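Local coordinates for protein putative aminooxidase (Propionibacterium acnes, PDB 2BA9) that isomerises polyunsaturated fatty acids, producing conjugated linoleic acid, and binds flavin-adenine dinucleotide, probably as its cofactor, at residues Ala10-Gly15 with Asp248-Thr253. Sequence-based numbering, arbitrary orientation.
Sequences AIIGAG and DVLVLT. With FAD (flavin-adenine dinucleotide), chain D.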
# COMPACT_ATOMS: atom_id res chain seq x y z
N ALA A 10 9.56 3.21 -21.30
CA ALA A 10 10.08 3.94 -20.14
C ALA A 10 9.15 3.67 -18.98
O ALA A 10 7.95 3.99 -19.05
CB ALA A 10 10.17 5.43 -20.43
N ILE A 11 9.68 3.05 -17.93
CA ILE A 11 8.93 2.79 -16.71
C ILE A 11 9.31 3.83 -15.66
O ILE A 11 10.49 3.94 -15.28
CB ILE A 11 9.20 1.34 -16.17
CG1 ILE A 11 8.69 0.30 -17.19
CG2 ILE A 11 8.55 1.15 -14.81
CD1 ILE A 11 9.49 -1.01 -17.25
N ILE A 12 8.34 4.62 -15.19
CA ILE A 12 8.65 5.61 -14.12
C ILE A 12 8.32 5.05 -12.74
O ILE A 12 7.19 4.60 -12.50
CB ILE A 12 7.89 6.97 -14.36
CG1 ILE A 12 7.99 7.39 -15.81
CG2 ILE A 12 8.49 8.01 -13.47
CD1 ILE A 12 9.42 7.80 -16.32
N GLY A 13 9.31 5.10 -11.85
CA GLY A 13 9.23 4.54 -10.49
C GLY A 13 9.87 3.17 -10.42
O GLY A 13 9.51 2.28 -11.20
N ALA A 14 10.82 2.99 -9.50
CA ALA A 14 11.41 1.67 -9.19
C ALA A 14 11.03 1.14 -7.81
O ALA A 14 11.87 0.62 -7.07
CB ALA A 14 12.91 1.70 -9.34
N GLY A 15 9.75 1.27 -7.47
CA GLY A 15 9.16 0.56 -6.34
C GLY A 15 8.68 -0.79 -6.85
O GLY A 15 8.93 -1.13 -7.99
N ASP A 248 9.08 5.14 -26.95
CA ASP A 248 7.87 4.82 -27.72
C ASP A 248 6.67 4.72 -26.80
O ASP A 248 5.57 5.14 -27.17
CB ASP A 248 8.06 3.49 -28.45
CG ASP A 248 9.12 3.57 -29.51
OD1 ASP A 248 9.04 4.46 -30.36
OD2 ASP A 248 10.05 2.74 -29.49
N VAL A 249 6.89 4.17 -25.61
CA VAL A 249 5.81 3.90 -24.66
C VAL A 249 6.21 4.38 -23.25
O VAL A 249 7.38 4.30 -22.84
CB VAL A 249 5.48 2.40 -24.64
CG1 VAL A 249 4.28 2.11 -23.75
CG2 VAL A 249 5.23 1.91 -26.04
N LEU A 250 5.22 4.91 -22.53
CA LEU A 250 5.38 5.36 -21.15
C LEU A 250 4.51 4.54 -20.20
O LEU A 250 3.32 4.38 -20.45
CB LEU A 250 4.98 6.83 -21.04
CG LEU A 250 5.22 7.52 -19.70
CD1 LEU A 250 6.70 7.49 -19.34
CD2 LEU A 250 4.69 8.96 -19.74
N VAL A 251 5.11 4.05 -19.11
CA VAL A 251 4.38 3.30 -18.09
C VAL A 251 4.60 3.95 -16.72
O VAL A 251 5.73 4.00 -16.22
CB VAL A 251 4.79 1.80 -18.08
CG1 VAL A 251 4.04 1.04 -16.99
CG2 VAL A 251 4.50 1.19 -19.45
N LEU A 252 3.51 4.45 -16.15
CA LEU A 252 3.54 5.24 -14.92
C LEU A 252 3.20 4.37 -13.74
O LEU A 252 2.10 3.84 -13.68
CB LEU A 252 2.51 6.37 -14.99
CG LEU A 252 2.63 7.41 -16.10
CD1 LEU A 252 1.41 8.34 -16.08
CD2 LEU A 252 3.92 8.19 -15.98
N THR A 253 4.13 4.25 -12.80
CA THR A 253 3.87 3.62 -11.50
C THR A 253 4.04 4.64 -10.37
O THR A 253 4.18 4.26 -9.20
CB THR A 253 4.80 2.38 -11.24
OG1 THR A 253 6.15 2.83 -11.01
CG2 THR A 253 4.77 1.42 -12.41
PA FAD D . 5.96 2.98 -4.10
O1A FAD D . 6.29 1.82 -3.20
O2A FAD D . 5.59 4.28 -3.42
O5B FAD D . 7.24 3.30 -5.01
C5B FAD D . 7.11 4.32 -5.97
C4B FAD D . 8.46 4.64 -6.56
O4B FAD D . 8.30 5.65 -7.54
C3B FAD D . 9.45 5.15 -5.51
O3B FAD D . 10.64 4.39 -5.56
C2B FAD D . 9.65 6.60 -5.87
O2B FAD D . 10.91 7.11 -5.45
C1B FAD D . 9.34 6.59 -7.37
N9A FAD D . 8.96 7.94 -7.83
C8A FAD D . 7.98 8.75 -7.32
N7A FAD D . 7.97 9.93 -8.01
C5A FAD D . 8.95 9.86 -8.96
C6A FAD D . 9.40 10.77 -9.94
N6A FAD D . 8.59 11.82 -10.31
N1A FAD D . 10.42 10.38 -10.80
C2A FAD D . 11.04 9.14 -10.66
N3A FAD D . 10.58 8.26 -9.69
C4A FAD D . 9.58 8.61 -8.85
N1 FAD D . 2.14 -3.47 1.60
C2 FAD D . 1.76 -4.78 1.79
O2 FAD D . 1.56 -5.51 0.82
N3 FAD D . 1.59 -5.27 3.08
C4 FAD D . 1.82 -4.45 4.16
O4 FAD D . 1.68 -4.93 5.30
C4X FAD D . 2.22 -3.13 3.97
N5 FAD D . 2.44 -2.27 5.04
C5X FAD D . 2.98 -1.01 4.87
C6 FAD D . 3.33 -0.23 5.97
C7 FAD D . 3.91 1.02 5.78
C7M FAD D . 4.28 1.83 6.99
C8 FAD D . 4.14 1.49 4.49
C8M FAD D . 4.76 2.83 4.23
C9 FAD D . 3.78 0.70 3.39
C9A FAD D . 3.19 -0.55 3.57
N10 FAD D . 2.81 -1.35 2.48
C10 FAD D . 2.39 -2.65 2.68
C1' FAD D . 2.52 -0.75 1.15
C2' FAD D . 3.61 -1.05 0.13
O2' FAD D . 4.91 -0.80 0.65
C3' FAD D . 3.33 -0.21 -1.10
O3' FAD D . 1.97 -0.38 -1.50
C4' FAD D . 4.28 -0.56 -2.23
O4' FAD D . 5.61 -0.13 -1.95
C5' FAD D . 3.76 0.06 -3.52
O5' FAD D . 4.74 0.02 -4.51
P FAD D . 4.69 1.07 -5.75
O1P FAD D . 5.89 0.88 -6.66
O2P FAD D . 3.40 0.87 -6.46
O3P FAD D . 4.79 2.54 -5.10
O HOH W 1 7.27 1.62 -8.59
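Ile12 and Leu250 interlock on one face of two neighbouring parallel strands, 10-12 and 249-252, the inner pair of a Rossmann-type FAD-binding sheet. Strands 33-36 and 396-398 flank them. Three backbone hydrogen bonds join the pair: Ala10 N to Val249 O, Val251 N to Ala10 O, and Ile12 N to Val251 O.

The bumps and hollows are uneven. Ala10 has only a methyl on the face it shares with Ile12, Leu250 and Leu252. Leu250 leans over this low spot. Its CG is anti to the backbone N (chi1 -174°), and with chi2 near 60° its CD1 turns back across the strand gap. CD1 then lies 4.2 Å from Ala10 CB. Ile12 CG1 touches both leucines on one flank: Leu250 CD1 at 3.8 Å and Leu252 CD2 at 4.2 Å. The other branch of Ile12 serves the cofactor: CG2 sits 4.0 Å from C2A of the FAD adenine. On the opposite face, Ile11 CG1 packs beside Val251 CB, and Leu25 of helix 16-28 also touches Ile11.

Beyond the strands, the chain turns through Gly13 to Gly15, consistent with the start of a GxGxxG dinucleotide-binding motif. Gly13 has no side chain, which leaves room for Thr253 OG1 and for FAD O4B, 3.3 Å from Gly13 CA. Gly15, at the N-cap of helix 16-28, likewise makes way for FAD O5B.

Ile12 O accepts two bonds from Thr253, from N at 3.1 Å and from OG1 at 2.5 Å. The second is unusually short, and its exact length is doubtful. The chi1 of 71° sets OG1 between the backbone N and carbonyl carbon, facing that oxygen. A water donates one hydrogen to FAD O1P and the other to Thr253 OG1, 2.9 Å from the water oxygen.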